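PDB 1PIW: hypothetical zinc-type alcohol dehydrogenase-like protein in PRE5-FET4 intergenic region from Saccharomyces cerevisiae, which catalyses the NADPH-dependent reduction of a broad range of aromatic and aliphatic aldehydes to alcohols, working as a homodimer with two zinc ions per subunit. Local coordinates for residues Y26-Y32 with Y125-Y129; L64-H68 with T119-Q123; Q96-L101 with V141-F145; L166-P171 with S299-S303. All blocks are in the same frame, centred on the assembly; numbering follows the deposited sequence.

Contact 1. Residues Y26-Y32 with Y125-Y129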
# COMPACT_ATOMS: atom_id res chain seq x y z
N TYR A 26 3.63 -28.69 32.90
CA TYR A 26 4.50 -27.52 32.97
C TYR A 26 3.89 -26.41 33.85
O TYR A 26 2.67 -26.30 34.00
CB TYR A 26 4.81 -27.01 31.55
CG TYR A 26 3.60 -26.59 30.76
CD1 TYR A 26 3.10 -25.29 30.85
CD2 TYR A 26 2.90 -27.51 29.98
CE1 TYR A 26 1.94 -24.92 30.20
CE2 TYR A 26 1.72 -27.15 29.33
CZ TYR A 26 1.24 -25.85 29.44
OH TYR A 26 0.07 -25.48 28.84
N ASP A 27 4.76 -25.60 34.45
CA ASP A 27 4.31 -24.51 35.30
C ASP A 27 3.51 -23.47 34.53
O ASP A 27 3.91 -23.04 33.45
CB ASP A 27 5.52 -23.84 35.95
CG ASP A 27 6.08 -24.63 37.12
OD1 ASP A 27 7.28 -24.48 37.42
OD2 ASP A 27 5.30 -25.39 37.74
N PRO A 28 2.34 -23.07 35.06
CA PRO A 28 1.54 -22.06 34.35
C PRO A 28 2.29 -20.76 34.49
O PRO A 28 3.27 -20.69 35.23
CB PRO A 28 0.23 -22.02 35.15
CG PRO A 28 0.22 -23.31 35.88
CD PRO A 28 1.66 -23.53 36.27
N LYS A 29 1.87 -19.72 33.79
CA LYS A 29 2.56 -18.46 33.95
C LYS A 29 2.08 -17.85 35.27
O LYS A 29 1.03 -18.23 35.80
CB LYS A 29 2.23 -17.50 32.80
CG LYS A 29 0.90 -16.77 32.93
CD LYS A 29 0.75 -15.74 31.83
CE LYS A 29 -0.34 -14.73 32.13
NZ LYS A 29 0.10 -13.75 33.15
N PRO A 30 2.86 -16.93 35.84
CA PRO A 30 2.34 -16.38 37.09
C PRO A 30 0.98 -15.74 36.81
O PRO A 30 0.76 -15.15 35.76
CB PRO A 30 3.42 -15.37 37.49
CG PRO A 30 4.08 -15.02 36.18
CD PRO A 30 4.15 -16.34 35.49
N PHE A 31 0.06 -15.88 37.77
CA PHE A 31 -1.29 -15.34 37.64
C PHE A 31 -1.36 -13.86 38.01
O PHE A 31 -0.98 -13.48 39.11
CB PHE A 31 -2.24 -16.15 38.52
CG PHE A 31 -3.68 -16.01 38.15
CD1 PHE A 31 -4.48 -17.13 38.01
CD2 PHE A 31 -4.23 -14.76 37.92
CE1 PHE A 31 -5.82 -17.02 37.66
CE2 PHE A 31 -5.57 -14.62 37.57
CZ PHE A 31 -6.37 -15.76 37.44
N TYR A 32 -1.85 -13.04 37.09
CA TYR A 32 -1.94 -11.61 37.33
C TYR A 32 -3.34 -11.07 37.48
O TYR A 32 -4.32 -11.70 37.09
CB TYR A 32 -1.16 -10.87 36.24
CG TYR A 32 0.32 -11.11 36.40
CD1 TYR A 32 1.15 -11.29 35.29
CD2 TYR A 32 0.88 -11.23 37.67
CE1 TYR A 32 2.51 -11.60 35.46
CE2 TYR A 32 2.22 -11.53 37.84
CZ TYR A 32 3.03 -11.72 36.74
OH TYR A 32 4.36 -12.04 36.95
N TYR A 125 7.12 -13.07 28.38
CA TYR A 125 6.45 -11.85 28.82
C TYR A 125 7.55 -11.01 29.42
O TYR A 125 8.73 -11.37 29.35
CB TYR A 125 5.43 -12.14 29.91
CG TYR A 125 4.13 -12.75 29.45
CD1 TYR A 125 3.99 -14.12 29.31
CD2 TYR A 125 3.01 -11.95 29.25
CE1 TYR A 125 2.76 -14.68 28.99
CE2 TYR A 125 1.80 -12.49 28.93
CZ TYR A 125 1.67 -13.85 28.81
OH TYR A 125 0.44 -14.38 28.54
N GLU A 126 7.18 -9.90 30.03
CA GLU A 126 8.19 -9.07 30.67
C GLU A 126 8.79 -9.87 31.82
O GLU A 126 9.98 -9.73 32.11
CB GLU A 126 7.57 -7.78 31.20
CG GLU A 126 7.06 -6.85 30.13
CD GLU A 126 7.60 -5.44 30.31
OE1 GLU A 126 7.68 -4.98 31.48
OE2 GLU A 126 7.94 -4.78 29.29
N ASP A 127 7.99 -10.70 32.48
CA ASP A 127 8.49 -11.48 33.60
C ASP A 127 9.41 -12.58 33.15
O ASP A 127 10.07 -13.21 33.97
CB ASP A 127 7.35 -12.09 34.44
CG ASP A 127 6.37 -12.91 33.61
OD1 ASP A 127 6.82 -13.75 32.82
OD2 ASP A 127 5.14 -12.72 33.78
N GLY A 128 9.45 -12.82 31.84
CA GLY A 128 10.33 -13.84 31.30
C GLY A 128 9.71 -15.19 31.01
O GLY A 128 10.36 -16.06 30.43
N TYR A 129 8.45 -15.37 31.40
CA TYR A 129 7.76 -16.63 31.16
C TYR A 129 7.38 -16.70 29.69
O TYR A 129 6.79 -15.75 29.16
CB TYR A 129 6.49 -16.71 32.00
CG TYR A 129 5.71 -17.98 31.83
CD1 TYR A 129 5.75 -18.98 32.80
CD2 TYR A 129 4.94 -18.20 30.69
CE1 TYR A 129 5.04 -20.16 32.66
CE2 TYR A 129 4.23 -19.39 30.52
CZ TYR A 129 4.29 -20.36 31.52
OH TYR A 129 3.58 -21.54 31.38
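Tyr26 presents the edge of its ring, at CD1, to the hydroxyl of Tyr129, the two side chains crossing at about a right angle. Next in sequence, the carbonyl of Asp27 accepts the one strong hydrogen bond of the contact: Tyr129 OH lies 2.6 Å from Asp27 O, in the carbonyl plane, with a C=O...O angle of 150°. The carboxylate of Asp27 leads away to a salt bridge with Lys6. Lys29 then lies across the phenol, its CB 3.4 Å from the centroid of the Tyr129 ring and almost on the ring normal, a CH-pi contact. Beyond CB the chain stays extended to CE and bends at chi4 (75°), which sets NZ over the face of Tyr125, a cation-pi contact of 4.9 Å from NZ to the ring centroid. NZ also donates to Pro30 O and forms a salt bridge with Asp35. Pro30 CG approaches Asp127 OD2 at 3.5 Å, and Tyr32 OH makes a weak 3.3 Å bond to the same OD2. A leucine in place of Tyr129 would probably leave Asp27 O without its phenol donor and strip Lys29 CB of its aromatic face. In the loop 125-129, Asp127 OD1 accepts from Tyr129 N at 2.7 Å, an Asx turn overlapping the type I beta turn from Tyr125 to Gly128, which Tyr129 follows, at the surface of the GroES-like domain.

Contact 2. Residues L64-H68 with T119-Q123. With ZN (zinc ion), chain D.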
# COMPACT_ATOMS: atom_id res chain seq x y z
N LEU A 64 7.38 -26.87 24.27
CA LEU A 64 6.54 -25.82 23.76
C LEU A 64 5.14 -26.28 23.42
O LEU A 64 4.95 -27.17 22.60
CB LEU A 64 7.18 -25.21 22.52
CG LEU A 64 6.32 -24.15 21.82
CD1 LEU A 64 5.97 -23.04 22.80
CD2 LEU A 64 7.06 -23.60 20.62
N VAL A 65 4.16 -25.68 24.06
CA VAL A 65 2.79 -26.01 23.74
C VAL A 65 2.35 -24.98 22.69
O VAL A 65 2.50 -23.78 22.87
CB VAL A 65 1.90 -25.95 24.97
CG1 VAL A 65 0.45 -26.18 24.56
CG2 VAL A 65 2.37 -27.00 25.96
N VAL A 66 1.81 -25.46 21.58
CA VAL A 66 1.39 -24.58 20.51
C VAL A 66 -0.13 -24.57 20.37
O VAL A 66 -0.84 -25.17 21.18
CB VAL A 66 2.09 -25.05 19.23
CG1 VAL A 66 1.71 -24.22 18.05
CG2 VAL A 66 3.57 -24.94 19.43
N GLY A 67 -0.65 -23.88 19.36
CA GLY A 67 -2.08 -23.82 19.17
C GLY A 67 -2.57 -22.52 19.74
O GLY A 67 -2.31 -22.24 20.91
N HIS A 68 -3.27 -21.72 18.94
CA HIS A 68 -3.75 -20.44 19.41
C HIS A 68 -5.09 -20.01 18.82
O HIS A 68 -5.30 -18.86 18.42
CB HIS A 68 -2.68 -19.36 19.20
CG HIS A 68 -2.29 -19.14 17.77
ND1 HIS A 68 -1.19 -18.39 17.41
CD2 HIS A 68 -2.87 -19.53 16.61
CE1 HIS A 68 -1.12 -18.33 16.09
NE2 HIS A 68 -2.13 -19.01 15.58
N THR A 119 2.50 -12.79 21.79
CA THR A 119 1.75 -13.85 21.17
C THR A 119 1.46 -14.99 22.14
O THR A 119 2.22 -15.24 23.06
CB THR A 119 2.49 -14.36 19.93
OG1 THR A 119 1.81 -15.50 19.39
CG2 THR A 119 3.92 -14.71 20.29
N THR A 120 0.33 -15.65 21.92
CA THR A 120 -0.16 -16.76 22.73
C THR A 120 0.86 -17.78 23.19
O THR A 120 0.77 -18.25 24.31
CB THR A 120 -1.29 -17.48 22.00
OG1 THR A 120 -2.42 -16.60 21.90
CG2 THR A 120 -1.68 -18.77 22.73
N TYR A 121 1.79 -18.14 22.31
CA TYR A 121 2.84 -19.10 22.67
C TYR A 121 4.18 -18.73 22.05
O TYR A 121 4.24 -17.99 21.07
CB TYR A 121 2.46 -20.52 22.22
CG TYR A 121 2.14 -20.68 20.74
CD1 TYR A 121 0.82 -20.78 20.30
CD2 TYR A 121 3.15 -20.72 19.79
CE1 TYR A 121 0.51 -20.91 18.95
CE2 TYR A 121 2.86 -20.85 18.44
CZ TYR A 121 1.54 -20.94 18.02
OH TYR A 121 1.25 -21.05 16.68
N SER A 122 5.25 -19.22 22.65
CA SER A 122 6.60 -18.98 22.14
C SER A 122 7.17 -17.60 22.30
O SER A 122 8.06 -17.22 21.54
CB SER A 122 6.68 -19.35 20.67
OG SER A 122 6.57 -20.75 20.50
N GLN A 123 6.66 -16.83 23.25
CA GLN A 123 7.17 -15.49 23.49
C GLN A 123 7.28 -15.29 24.98
O GLN A 123 6.44 -15.77 25.76
CB GLN A 123 6.25 -14.40 22.91
CG GLN A 123 6.92 -13.01 22.85
CD GLN A 123 6.07 -11.93 22.18
OE1 GLN A 123 5.32 -12.19 21.25
NE2 GLN A 123 6.22 -10.69 22.64
ZN ZN D . -2.41 -18.01 13.58
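Val66 and His68 both pack on the side chain of Tyr121, and this is the dense part of the contact. Val66 CG1 sits over one face of the phenol, 3.7 Å from the Tyr121 ring centroid and 27° off its normal. The imidazole meets the same ring obliquely, with planes 32° apart and centroids separated by 5.0 Å, while Tyr121 OH rests over one face of His68, displaced toward its rim. Tyr121 is brought there by chi1 of 56°, its CG lying between backbone N and carbonyl carbon. Beside it, Thr120 CB packs against His68 CB at 3.6 Å, its hydroxyl being held by Gly94 O. Leu64 touches Tyr121 only thinly, CD1 to CB 4.4 Å, and Ser122, at this end, is partly exposed; the spacing of Leu64 and Ser122 is doubtful in the model. Replacing Tyr121 by an alanine is likely to open a gap beside Val66 CG1 and take away the ring that His68 leans on. No hydrogen bond joins 64-68 to 119-123; Tyr121 OH instead has a weak one to Asp49. NE2 of His68 binds the catalytic zinc at 2.3 Å, together with Cys46 and Cys163, and the chemistry is consistent with this zinc ligand being steadied on this side by packing.

Contact 3. Residues Q96-L101 with V141-F145. With ZN (zinc ion), chain C.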
# COMPACT_ATOMS: atom_id res chain seq x y z
N GLN A 96 -3.18 -13.23 19.78
CA GLN A 96 -2.58 -12.27 20.72
C GLN A 96 -3.03 -12.62 22.14
O GLN A 96 -4.11 -13.18 22.33
CB GLN A 96 -2.96 -10.82 20.39
CG GLN A 96 -2.00 -9.83 21.04
CD GLN A 96 -2.24 -8.40 20.64
OE1 GLN A 96 -2.64 -8.12 19.51
NE2 GLN A 96 -1.97 -7.48 21.55
N VAL A 97 -2.22 -12.27 23.13
CA VAL A 97 -2.54 -12.65 24.49
C VAL A 97 -2.20 -11.54 25.48
O VAL A 97 -2.42 -11.67 26.70
CB VAL A 97 -1.77 -13.95 24.80
CG1 VAL A 97 -0.44 -13.63 25.46
CG2 VAL A 97 -2.61 -14.88 25.59
N PHE A 98 -1.66 -10.45 24.96
CA PHE A 98 -1.27 -9.33 25.80
C PHE A 98 -0.93 -8.06 25.03
O PHE A 98 -0.49 -8.11 23.88
CB PHE A 98 -0.07 -9.69 26.67
CG PHE A 98 0.34 -8.59 27.59
CD1 PHE A 98 -0.41 -8.32 28.73
CD2 PHE A 98 1.43 -7.79 27.28
CE1 PHE A 98 -0.09 -7.25 29.56
CE2 PHE A 98 1.77 -6.72 28.11
CZ PHE A 98 1.00 -6.45 29.26
N SER A 99 -1.13 -6.92 25.69
CA SER A 99 -0.88 -5.62 25.11
C SER A 99 -0.72 -4.62 26.26
O SER A 99 -1.26 -4.85 27.35
CB SER A 99 -2.06 -5.23 24.23
OG SER A 99 -1.73 -4.16 23.38
N CYS A 100 0.01 -3.53 26.04
CA CYS A 100 0.21 -2.56 27.11
C CYS A 100 -1.11 -1.93 27.51
O CYS A 100 -1.24 -1.38 28.60
CB CYS A 100 1.19 -1.47 26.69
SG CYS A 100 0.46 -0.14 25.77
N LEU A 101 -2.09 -2.02 26.61
CA LEU A 101 -3.43 -1.49 26.84
C LEU A 101 -3.50 -0.02 27.22
O LEU A 101 -4.53 0.43 27.71
CB LEU A 101 -4.14 -2.32 27.90
CG LEU A 101 -4.39 -3.74 27.41
CD1 LEU A 101 -4.87 -4.62 28.54
CD2 LEU A 101 -5.40 -3.71 26.28
N VAL A 141 -4.80 -16.41 30.38
CA VAL A 141 -4.79 -15.21 29.55
C VAL A 141 -5.46 -13.98 30.15
O VAL A 141 -6.53 -14.07 30.73
CB VAL A 141 -5.50 -15.50 28.22
CG1 VAL A 141 -5.31 -14.35 27.26
CG2 VAL A 141 -4.98 -16.78 27.64
N HIS A 142 -4.80 -12.83 29.98
CA HIS A 142 -5.32 -11.54 30.46
C HIS A 142 -6.72 -11.38 29.84
O HIS A 142 -6.89 -11.56 28.63
CB HIS A 142 -4.37 -10.44 29.98
CG HIS A 142 -4.79 -9.05 30.33
ND1 HIS A 142 -6.04 -8.56 30.03
CD2 HIS A 142 -4.10 -8.02 30.87
CE1 HIS A 142 -6.10 -7.28 30.36
NE2 HIS A 142 -4.94 -6.93 30.87
N GLU A 143 -7.71 -11.06 30.67
CA GLU A 143 -9.10 -10.92 30.21
C GLU A 143 -9.35 -10.08 28.98
O GLU A 143 -10.28 -10.35 28.23
CB GLU A 143 -9.97 -10.38 31.33
CG GLU A 143 -9.66 -8.95 31.68
CD GLU A 143 -10.60 -8.40 32.72
OE1 GLU A 143 -10.42 -7.23 33.12
OE2 GLU A 143 -11.53 -9.13 33.15
N HIS A 144 -8.55 -9.05 28.77
CA HIS A 144 -8.76 -8.20 27.61
C HIS A 144 -8.72 -8.99 26.32
O HIS A 144 -9.30 -8.56 25.32
CB HIS A 144 -7.71 -7.11 27.51
CG HIS A 144 -7.82 -6.29 26.26
ND1 HIS A 144 -8.63 -5.17 26.18
CD2 HIS A 144 -7.29 -6.45 25.03
CE1 HIS A 144 -8.58 -4.68 24.95
NE2 HIS A 144 -7.78 -5.44 24.24
N PHE A 145 -8.04 -10.13 26.34
CA PHE A 145 -7.89 -10.94 25.14
C PHE A 145 -8.72 -12.19 25.11
O PHE A 145 -8.43 -13.12 24.37
CB PHE A 145 -6.42 -11.30 24.93
CG PHE A 145 -5.57 -10.12 24.58
CD1 PHE A 145 -5.09 -9.26 25.57
CD2 PHE A 145 -5.29 -9.81 23.25
CE1 PHE A 145 -4.35 -8.13 25.24
CE2 PHE A 145 -4.56 -8.68 22.91
CZ PHE A 145 -4.09 -7.84 23.91
ZN ZN C . -0.10 -0.64 23.61
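The Phe145 ring is sandwiched: the backbone of Val97 and Phe98 lies on one face, with Phe98 N 3.5 Å above the ring plane and over its centre, and His144 CD2 lies on the opposite face. At the rim, in the ring plane, Ser99 CB approaches Phe145 CZ to 3.3 Å. The carboxamide of Gln96 comes in obliquely, its plane 42° from the ring, while its NE2 donates to Phe98 O (2.8 Å) and to Glu111 O, which would keep the amide from turning. His144 offers a face of its own to Leu101, whose CD2 stands 3.4 Å from the imidazole centroid, almost exactly on the normal. The other methyl, Leu101 CD1, meets His142 at NE2, so one leucine fork bridges two imidazoles. His142 is itself fixed in rotation, since ND1 accepts from His144 N at 2.9 Å, in the plane of the ring. His144 NE2 bonds to Glu111. Val97 CG2 also packs on Val141 CG1. Val97 and Phe98 form a classic beta bulge opposite Val118, and two residues further on Cys100 SG binds zinc at 2.3 Å; with Cys103, Cys106 and Cys114 it completes the four-cysteine structural zinc lobe of zinc-containing alcohol dehydrogenases.

Contact 4. Residues L166-P171 with S299-S303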
# COMPACT_ATOMS: atom_id res chain seq x y z
N LEU A 166 -9.88 -14.22 12.08
CA LEU A 166 -9.62 -12.83 12.40
C LEU A 166 -8.53 -12.25 11.52
O LEU A 166 -8.56 -11.07 11.18
CB LEU A 166 -9.22 -12.70 13.86
CG LEU A 166 -8.84 -11.29 14.26
CD1 LEU A 166 -10.05 -10.43 14.07
CD2 LEU A 166 -8.37 -11.24 15.70
N THR A 167 -7.56 -13.08 11.15
CA THR A 167 -6.44 -12.62 10.33
C THR A 167 -6.79 -12.12 8.93
O THR A 167 -6.09 -11.25 8.39
CB THR A 167 -5.34 -13.71 10.25
OG1 THR A 167 -4.55 -13.68 11.44
CG2 THR A 167 -4.44 -13.50 9.07
N VAL A 168 -7.87 -12.65 8.34
CA VAL A 168 -8.34 -12.23 7.01
C VAL A 168 -9.40 -11.18 7.23
O VAL A 168 -9.58 -10.28 6.42
CB VAL A 168 -9.09 -13.30 6.23
CG1 VAL A 168 -8.67 -13.24 4.78
CG2 VAL A 168 -8.91 -14.66 6.86
N TYR A 169 -10.14 -11.34 8.32
CA TYR A 169 -11.20 -10.41 8.60
C TYR A 169 -10.71 -8.99 8.80
O TYR A 169 -11.25 -8.07 8.22
CB TYR A 169 -12.01 -10.86 9.82
CG TYR A 169 -13.13 -9.90 10.14
CD1 TYR A 169 -14.05 -9.53 9.16
CD2 TYR A 169 -13.25 -9.34 11.40
CE1 TYR A 169 -15.06 -8.62 9.43
CE2 TYR A 169 -14.26 -8.43 11.69
CZ TYR A 169 -15.16 -8.07 10.70
OH TYR A 169 -16.14 -7.15 10.98
N SER A 170 -9.66 -8.83 9.60
CA SER A 170 -9.14 -7.50 9.85
C SER A 170 -8.76 -6.77 8.55
O SER A 170 -9.22 -5.65 8.31
CB SER A 170 -7.94 -7.56 10.78
OG SER A 170 -7.81 -6.34 11.48
N PRO A 171 -7.93 -7.38 7.70
CA PRO A 171 -7.59 -6.67 6.46
C PRO A 171 -8.80 -6.43 5.56
O PRO A 171 -8.92 -5.37 4.93
CB PRO A 171 -6.55 -7.58 5.81
CG PRO A 171 -6.90 -8.93 6.33
CD PRO A 171 -7.21 -8.66 7.78
N SER A 299 -0.23 -7.37 6.97
CA SER A 299 -1.18 -7.22 8.08
C SER A 299 -1.03 -8.29 9.15
O SER A 299 -0.79 -9.46 8.86
CB SER A 299 -2.61 -7.23 7.55
OG SER A 299 -3.54 -7.25 8.62
N ALA A 300 -1.20 -7.88 10.41
CA ALA A 300 -1.09 -8.78 11.55
C ALA A 300 -2.44 -9.38 11.87
O ALA A 300 -3.34 -9.44 11.01
CB ALA A 300 -0.60 -8.03 12.75
N LEU A 301 -2.60 -9.82 13.11
CA LEU A 301 -3.87 -10.39 13.53
C LEU A 301 -4.84 -9.22 13.47
O LEU A 301 -4.55 -8.16 12.89
CB LEU A 301 -3.79 -10.88 14.97
CG LEU A 301 -2.46 -11.52 15.38
CD1 LEU A 301 -2.25 -11.34 16.86
CD2 LEU A 301 -2.43 -12.99 15.00
N GLY A 302 -6.00 -9.40 14.09
CA GLY A 302 -6.95 -8.31 14.12
C GLY A 302 -7.05 -7.79 15.53
O GLY A 302 -6.41 -8.31 16.44
N SER A 303 -7.84 -6.75 15.71
CA SER A 303 -8.06 -6.17 17.02
C SER A 303 -9.11 -7.07 17.67
O SER A 303 -9.80 -7.82 16.98
CB SER A 303 -8.63 -4.77 16.89
OG SER A 303 -9.90 -4.83 16.25
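With chi1 near 176°, Leu166 swings its fork off the helix and onto Gly302, where CD2 stands 3.4 Å from Gly302 N. One turn later Ser170, whose OG points opposite its own amide nitrogen (chi1 -154°), meets the same glycine, OG lying 3.4 Å from Gly302 CA. Leucine and serine thus both pack on one residue that has no side chain. A CB there would point toward the helix and come about 2.5 Å from Leu166 CD1 and 3.1 Å from Ser170 CB, so the close approach of Ser170 and Gly302, 4.9 Å between their CA atoms, is probably possible because the residue is glycine. Thr167 passes Leu301 more loosely, OG1 to CA 4.0 Å, and Pro171, at a kink of the helix, has its ring 4.0 Å from Ser299 OG when measured from CD. That hydroxyl donates to Ala300 O at 3.2 Å. Thr167, Ser299, Ala300 and Leu301 all belong to the NADP pocket. No hydrogen bond runs directly between 166-171 and 299-303. The polar link is relayed by Glu306, whose OE1 accepts from Ser303 N and is hydrogen-bonded to Ser170 OG, while Ser303 itself is the N-cap of helix 304-316. The chemistry therefore implies a buried, mostly van der Waals seam, with a single carboxylate serving both the serine of helix 161-174 and the start of helix 304-316.

Overall arrangement
Contacts 1, 2 and 3 pack into one continuous body in the GroES-like catalytic domain, their centres 13 to 14 Å apart. Tyr26 CE2 packs on Val65 CG2 at 3.4 Å, Tyr125 OH on Val97 CG1 at 3.3 Å, and Thr120 CA on Val97 CB at 3.8 Å. Along the chain, contact 3 crosses both of the others. Contact 4 joins the helix at 166-171 to a loop leaving the nucleotide-binding sheet; it touches contact 3 through Leu301 CD1 and Gln96 N (3.6 Å) but comes no nearer contact 2 than about 6 Å. The two zinc ions, to which contacts 2 and 3 contribute one ligand each, lie 20.2 Å apart, and the Leu301 side chain is about 5 Å from the catalytic one.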